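Local coordinates for constitutive androstane receptor (Mus musculus, PDB 1XNX), which acts as a nuclear receptor that binds DNA as a heterodimer with RXR and activates transcription from phenobarbital and xenobiotic response elements, at residues 141-150 / 230-241. Residues are numbered along the deposited sequence; the frame is centred on the assembly and turned at random.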
ATOM      1  N   GLY A 141      21.781  13.813   8.470  1.00 23.00           N
ATOM      2  CA  GLY A 141      21.785  15.195   8.896  1.00 25.66           C
ATOM      3  C   GLY A 141      20.601  16.045   8.470  1.00 25.38           C
ATOM      4  O   GLY A 141      20.599  17.265   8.679  1.00 26.03           O
ATOM      5  N   PHE A 142      19.592  15.434   7.862  1.00 24.49           N
ATOM      6  CA  PHE A 142      18.423  16.205   7.475  1.00 25.65           C
ATOM      7  C   PHE A 142      17.615  16.526   8.744  1.00 27.46           C
ATOM      8  O   PHE A 142      17.554  15.734   9.689  1.00 28.11           O
ATOM      9  CB  PHE A 142      17.586  15.432   6.455  1.00 25.43           C
ATOM     10  CG  PHE A 142      18.194  15.408   5.071  1.00 27.26           C
ATOM     11  CD1 PHE A 142      18.996  14.340   4.660  1.00 28.33           C
ATOM     12  CD2 PHE A 142      17.990  16.472   4.188  1.00 26.75           C
ATOM     13  CE1 PHE A 142      19.589  14.326   3.389  1.00 27.66           C
ATOM     14  CE2 PHE A 142      18.574  16.473   2.920  1.00 29.77           C
ATOM     15  CZ  PHE A 142      19.380  15.391   2.518  1.00 31.43           C
ATOM     16  N   GLN A 143      17.020  17.710   8.768  1.00 29.37           N
ATOM     17  CA  GLN A 143      16.245  18.161   9.915  1.00 29.36           C
ATOM     18  C   GLN A 143      14.972  17.336  10.124  1.00 30.44           C
ATOM     19  O   GLN A 143      14.231  17.047   9.178  1.00 34.26           O
ATOM     20  CB  GLN A 143      15.906  19.638   9.736  1.00 26.78           C
ATOM     21  CG  GLN A 143      15.243  20.272  10.936  1.00 32.46           C
ATOM     22  CD  GLN A 143      15.192  21.783  10.815  1.00 39.58           C
ATOM     23  OE1 GLN A 143      14.585  22.458  11.637  1.00 48.58           O
ATOM     24  NE2 GLN A 143      15.843  22.320   9.789  1.00 39.53           N
ATOM     25  N   TYR A 144      14.718  16.962  11.371  1.00 30.28           N
ATOM     26  CA  TYR A 144      13.550  16.157  11.689  1.00 30.30           C
ATOM     27  C   TYR A 144      12.239  16.761  11.189  1.00 29.65           C
ATOM     28  O   TYR A 144      11.482  16.095  10.487  1.00 27.15           O
ATOM     29  CB  TYR A 144      13.458  15.930  13.197  1.00 31.21           C
ATOM     30  CG  TYR A 144      12.690  14.682  13.552  1.00 33.16           C
ATOM     31  CD1 TYR A 144      13.279  13.425  13.445  1.00 30.40           C
ATOM     32  CD2 TYR A 144      11.356  14.756  13.961  1.00 43.89           C
ATOM     33  CE1 TYR A 144      12.558  12.267  13.738  1.00 37.86           C
ATOM     34  CE2 TYR A 144      10.624  13.606  14.255  1.00 44.14           C
ATOM     35  CZ  TYR A 144      11.229  12.367  14.142  1.00 46.22           C
ATOM     36  OH  TYR A 144      10.505  11.238  14.443  1.00 57.53           O
ATOM     37  N   GLU A 145      11.975  18.014  11.561  1.00 33.06           N
ATOM     38  CA  GLU A 145      10.750  18.717  11.161  1.00 33.94           C
ATOM     39  C   GLU A 145      10.566  18.641   9.662  1.00 29.97           C
ATOM     40  O   GLU A 145       9.464  18.417   9.170  1.00 30.55           O
ATOM     41  CB  GLU A 145      10.803  20.187  11.575  1.00 37.04           C
ATOM     42  CG  GLU A 145      10.771  20.446  13.079  1.00 44.99           C
ATOM     43  CD  GLU A 145      12.024  19.972  13.791  1.00 50.99           C
ATOM     44  OE1 GLU A 145      13.142  20.143  13.241  1.00 50.42           O
ATOM     45  OE2 GLU A 145      11.887  19.442  14.913  1.00 47.08           O
ATOM     46  N   PHE A 146      11.661  18.853   8.940  1.00 31.33           N
ATOM     47  CA  PHE A 146      11.663  18.768   7.484  1.00 31.97           C
ATOM     48  C   PHE A 146      11.160  17.365   7.116  1.00 29.63           C
ATOM     49  O   PHE A 146      10.123  17.212   6.472  1.00 30.38           O
ATOM     50  CB  PHE A 146      13.083  18.977   6.976  1.00 29.43           C
ATOM     51  CG  PHE A 146      13.223  18.839   5.496  1.00 30.39           C
ATOM     52  CD1 PHE A 146      12.381  19.538   4.639  1.00 28.53           C
ATOM     53  CD2 PHE A 146      14.225  18.033   4.951  1.00 28.58           C
ATOM     54  CE1 PHE A 146      12.532  19.438   3.260  1.00 28.32           C
ATOM     55  CE2 PHE A 146      14.382  17.927   3.571  1.00 31.93           C
ATOM     56  CZ  PHE A 146      13.533  18.634   2.725  1.00 29.23           C
ATOM     57  N   LEU A 147      11.896  16.350   7.562  1.00 26.31           N
ATOM     58  CA  LEU A 147      11.551  14.956   7.326  1.00 27.17           C
ATOM     59  C   LEU A 147      10.118  14.572   7.709  1.00 26.78           C
ATOM     60  O   LEU A 147       9.524  13.700   7.073  1.00 26.56           O
ATOM     61  CB  LEU A 147      12.532  14.051   8.080  1.00 26.56           C
ATOM     62  CG  LEU A 147      13.838  13.622   7.404  1.00 26.91           C
ATOM     63  CD1 LEU A 147      14.290  14.646   6.373  1.00 31.62           C
ATOM     64  CD2 LEU A 147      14.902  13.410   8.473  1.00 28.05           C
ATOM     65  N   GLU A 148       9.557  15.184   8.749  1.00 27.80           N
ATOM     66  CA  GLU A 148       8.186  14.843   9.141  1.00 28.58           C
ATOM     67  C   GLU A 148       7.207  15.381   8.110  1.00 29.06           C
ATOM     68  O   GLU A 148       6.254  14.701   7.716  1.00 24.88           O
ATOM     69  CB  GLU A 148       7.840  15.420  10.515  1.00 28.62           C
ATOM     70  CG  GLU A 148       8.487  14.693  11.672  1.00 39.06           C
ATOM     71  CD  GLU A 148       8.024  15.228  13.013  1.00 48.78           C
ATOM     72  OE1 GLU A 148       8.197  16.443  13.261  1.00 57.89           O
ATOM     73  OE2 GLU A 148       7.485  14.436  13.820  1.00 56.46           O
ATOM     74  N   SER A 149       7.457  16.615   7.681  1.00 28.05           N
ATOM     75  CA  SER A 149       6.621  17.259   6.692  1.00 28.28           C
ATOM     76  C   SER A 149       6.681  16.454   5.409  1.00 30.55           C
ATOM     77  O   SER A 149       5.650  16.084   4.841  1.00 35.93           O
ATOM     78  CB  SER A 149       7.103  18.682   6.452  1.00 29.12           C
ATOM     79  OG  SER A 149       6.952  19.444   7.635  1.00 36.41           O
ATOM     80  N   ILE A 150       7.897  16.178   4.951  1.00 30.45           N
ATOM     81  CA  ILE A 150       8.070  15.397   3.742  1.00 28.20           C
ATOM     82  C   ILE A 150       7.304  14.080   3.873  1.00 28.80           C
ATOM     83  O   ILE A 150       6.675  13.629   2.913  1.00 27.44           O
ATOM     84  CB  ILE A 150       9.559  15.118   3.479  1.00 27.15           C
ATOM     85  CG1 ILE A 150      10.217  16.380   2.922  1.00 31.94           C
ATOM     86  CG2 ILE A 150       9.714  13.961   2.488  1.00 27.23           C
ATOM     87  CD1 ILE A 150       9.566  16.871   1.624  1.00 28.15           C
ATOM     88  N   ILE A 230       6.645  23.618   2.181  1.00 45.71           N
ATOM     89  CA  ILE A 230       7.749  22.879   2.777  1.00 46.83           C
ATOM     90  C   ILE A 230       9.098  23.290   2.185  1.00 45.66           C
ATOM     91  O   ILE A 230      10.068  23.488   2.919  1.00 41.40           O
ATOM     92  CB  ILE A 230       7.544  21.351   2.604  1.00 48.86           C
ATOM     93  CG1 ILE A 230       6.229  20.928   3.265  1.00 50.79           C
ATOM     94  CG2 ILE A 230       8.697  20.592   3.234  1.00 52.22           C
ATOM     95  CD1 ILE A 230       5.842  19.484   3.022  1.00 52.51           C
ATOM     96  N   ASN A 231       9.167  23.428   0.867  1.00 45.86           N
ATOM     97  CA  ASN A 231      10.425  23.809   0.246  1.00 49.31           C
ATOM     98  C   ASN A 231      10.825  25.230   0.604  1.00 49.10           C
ATOM     99  O   ASN A 231      11.999  25.510   0.843  1.00 47.37           O
ATOM    100  CB  ASN A 231      10.359  23.686  -1.269  1.00 52.31           C
ATOM    101  CG  ASN A 231      11.654  24.123  -1.933  1.00 61.75           C
ATOM    102  OD1 ASN A 231      12.705  23.506  -1.737  1.00 69.33           O
ATOM    103  ND2 ASN A 231      11.590  25.205  -2.706  1.00 73.61           N
ATOM    104  N   ASN A 232       9.849  26.133   0.625  1.00 51.50           N
ATOM    105  CA  ASN A 232      10.123  27.519   0.974  1.00 50.69           C
ATOM    106  C   ASN A 232      10.702  27.565   2.381  1.00 48.38           C
ATOM    107  O   ASN A 232      11.670  28.278   2.640  1.00 47.97           O
ATOM    108  CB  ASN A 232       8.839  28.355   0.920  1.00 50.99           C
ATOM    109  CG  ASN A 232       8.581  28.960  -0.461  1.00 57.83           C
ATOM    110  OD1 ASN A 232       8.461  28.244  -1.463  1.00 53.90           O
ATOM    111  ND2 ASN A 232       8.493  30.285  -0.514  1.00 66.28           N
ATOM    112  N   ALA A 233      10.120  26.778   3.280  1.00 45.74           N
ATOM    113  CA  ALA A 233      10.555  26.739   4.667  1.00 44.54           C
ATOM    114  C   ALA A 233      11.931  26.105   4.898  1.00 48.30           C
ATOM    115  O   ALA A 233      12.807  26.725   5.506  1.00 47.51           O
ATOM    116  CB  ALA A 233       9.508  26.035   5.507  1.00 41.78           C
ATOM    117  N   TYR A 234      12.134  24.881   4.421  1.00 49.76           N
ATOM    118  CA  TYR A 234      13.415  24.218   4.635  1.00 48.54           C
ATOM    119  C   TYR A 234      14.260  24.146   3.376  1.00 48.90           C
ATOM    120  O   TYR A 234      14.908  23.134   3.101  1.00 50.15           O
ATOM    121  CB  TYR A 234      13.187  22.810   5.177  1.00 48.19           C
ATOM    122  CG  TYR A 234      12.204  22.741   6.314  1.00 41.68           C
ATOM    123  CD1 TYR A 234      10.833  22.706   6.072  1.00 40.89           C
ATOM    124  CD2 TYR A 234      12.645  22.673   7.636  1.00 42.58           C
ATOM    125  CE1 TYR A 234       9.920  22.596   7.120  1.00 35.27           C
ATOM    126  CE2 TYR A 234      11.745  22.565   8.691  1.00 41.65           C
ATOM    127  CZ  TYR A 234      10.383  22.525   8.423  1.00 39.08           C
ATOM    128  OH  TYR A 234       9.489  22.405   9.461  1.00 46.29           O
ATOM    129  N   SER A 235      14.260  25.232   2.617  1.00 48.61           N
ATOM    130  CA  SER A 235      15.012  25.287   1.367  1.00 47.74           C
ATOM    131  C   SER A 235      16.512  25.096   1.572  1.00 42.75           C
ATOM    132  O   SER A 235      17.200  24.568   0.699  1.00 44.46           O
ATOM    133  CB  SER A 235      14.755  26.621   0.662  1.00 47.22           C
ATOM    134  OG  SER A 235      15.167  26.568  -0.695  1.00 54.79           O
ATOM    135  N   TYR A 236      17.013  25.519   2.728  1.00 38.95           N
ATOM    136  CA  TYR A 236      18.436  25.406   3.028  1.00 41.55           C
ATOM    137  C   TYR A 236      18.904  23.953   3.091  1.00 43.04           C
ATOM    138  O   TYR A 236      20.067  23.647   2.806  1.00 40.56           O
ATOM    139  CB  TYR A 236      18.744  26.139   4.335  1.00 39.96           C
ATOM    140  CG  TYR A 236      17.806  25.806   5.469  1.00 39.75           C
ATOM    141  CD1 TYR A 236      17.966  24.636   6.217  1.00 44.51           C
ATOM    142  CD2 TYR A 236      16.759  26.667   5.810  1.00 37.94           C
ATOM    143  CE1 TYR A 236      17.112  24.336   7.277  1.00 44.56           C
ATOM    144  CE2 TYR A 236      15.900  26.373   6.866  1.00 36.26           C
ATOM    145  CZ  TYR A 236      16.085  25.209   7.593  1.00 41.55           C
ATOM    146  OH  TYR A 236      15.252  24.917   8.645  1.00 52.80           O
ATOM    147  N   GLU A 237      17.983  23.064   3.448  1.00 44.58           N
ATOM    148  CA  GLU A 237      18.279  21.646   3.538  1.00 44.29           C
ATOM    149  C   GLU A 237      18.699  21.128   2.162  1.00 46.03           C
ATOM    150  O   GLU A 237      19.639  20.342   2.033  1.00 48.90           O
ATOM    151  CB  GLU A 237      17.040  20.896   4.014  1.00 44.35           C
ATOM    152  CG  GLU A 237      17.314  19.816   5.050  1.00 50.09           C
ATOM    153  CD  GLU A 237      17.766  20.392   6.376  1.00 52.86           C
ATOM    154  OE1 GLU A 237      18.093  19.609   7.289  1.00 48.87           O
ATOM    155  OE2 GLU A 237      17.786  21.634   6.503  1.00 63.43           O
ATOM    156  N   LEU A 238      18.004  21.574   1.125  1.00 48.18           N
ATOM    157  CA  LEU A 238      18.321  21.136  -0.224  1.00 50.31           C
ATOM    158  C   LEU A 238      19.515  21.887  -0.814  1.00 49.40           C
ATOM    159  O   LEU A 238      20.382  21.289  -1.461  1.00 48.26           O
ATOM    160  CB  LEU A 238      17.085  21.288  -1.116  1.00 51.34           C
ATOM    161  CG  LEU A 238      15.917  20.399  -0.663  1.00 56.38           C
ATOM    162  CD1 LEU A 238      14.673  20.692  -1.490  1.00 60.89           C
ATOM    163  CD2 LEU A 238      16.319  18.930  -0.788  1.00 56.86           C
ATOM    164  N   GLN A 239      19.579  23.190  -0.577  1.00 49.63           N
ATOM    165  CA  GLN A 239      20.684  23.974  -1.106  1.00 51.38           C
ATOM    166  C   GLN A 239      22.033  23.461  -0.614  1.00 49.88           C
ATOM    167  O   GLN A 239      23.032  23.534  -1.336  1.00 49.54           O
ATOM    168  CB  GLN A 239      20.534  25.440  -0.722  1.00 50.72           C
ATOM    169  CG  GLN A 239      21.698  26.285  -1.190  1.00 58.62           C
ATOM    170  CD  GLN A 239      21.472  27.755  -0.959  1.00 61.67           C
ATOM    171  OE1 GLN A 239      22.372  28.572  -1.164  1.00 61.36           O
ATOM    172  NE2 GLN A 239      20.261  28.108  -0.538  1.00 59.47           N
ATOM    173  N   ARG A 240      22.061  22.953   0.617  1.00 49.00           N
ATOM    174  CA  ARG A 240      23.292  22.432   1.194  1.00 48.52           C
ATOM    175  C   ARG A 240      23.642  21.078   0.574  1.00 50.37           C
ATOM    176  O   ARG A 240      24.816  20.770   0.349  1.00 51.37           O
ATOM    177  CB  ARG A 240      23.154  22.292   2.712  1.00 47.60           C
ATOM    178  CG  ARG A 240      24.398  21.718   3.369  1.00 45.99           C
ATOM    179  CD  ARG A 240      24.306  21.688   4.883  1.00 43.98           C
ATOM    180  NE  ARG A 240      23.130  20.970   5.371  1.00 49.32           N
ATOM    181  CZ  ARG A 240      22.145  21.537   6.063  1.00 48.78           C
ATOM    182  NH1 ARG A 240      22.189  22.839   6.349  1.00 48.67           N
ATOM    183  NH2 ARG A 240      21.117  20.801   6.479  1.00 49.96           N
ATOM    184  N   LEU A 241      22.620  20.273   0.298  1.00 51.06           N
ATOM    185  CA  LEU A 241      22.830  18.963  -0.307  1.00 51.34           C
ATOM    186  C   LEU A 241      23.458  19.138  -1.684  1.00 51.49           C
ATOM    187  O   LEU A 241      24.261  18.313  -2.121  1.00 46.22           O
ATOM    188  CB  LEU A 241      21.502  18.216  -0.450  1.00 51.40           C
ATOM    189  CG  LEU A 241      21.605  16.831  -1.097  1.00 49.66           C
ATOM    190  CD1 LEU A 241      22.521  15.943  -0.264  1.00 43.46           C
ATOM    191  CD2 LEU A 241      20.222  16.216  -1.208  1.00 57.43           C
TER
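E237 OE1 is gripped from both segments: Q143 N donates to it at 2.6 Å from above the carboxylate plane, and R240 NH2, one turn further along its own helix, makes a salt bridge to it at 3.3 Å. Within the helical ligand-binding domain of this nuclear receptor, the bond ties Q143, N-cap of helix 144-158, to helix 235-241. A glutamate suits the place because its carboxylate reaches this N-H while its methylenes pack on rings: E237 CG meets the edge of the F142 ring, 3.5 Å from F142 CD2, and E237 CB lies over one face of F146. I150 CG1 covers the opposite face. F146 CB lies over the ring of Y234, where the chain leaves helix 216-233; with CG anti to the backbone N (chi1 177°), the F146 ring extends beside Y234 CB, the ring planes 42° apart. S149 CB packs against I230 CD1 in that helix's last turn, its small size probably allowing the approach, while S149 OG and N donate to E145 O from opposite faces. F142 and Y234 are both important for TCPOBOP recognition. Beyond F142, which also touches F69, L241 of the androstenol pocket places CD2 in the F142 ring plane, 3.9 Å from F142 CZ.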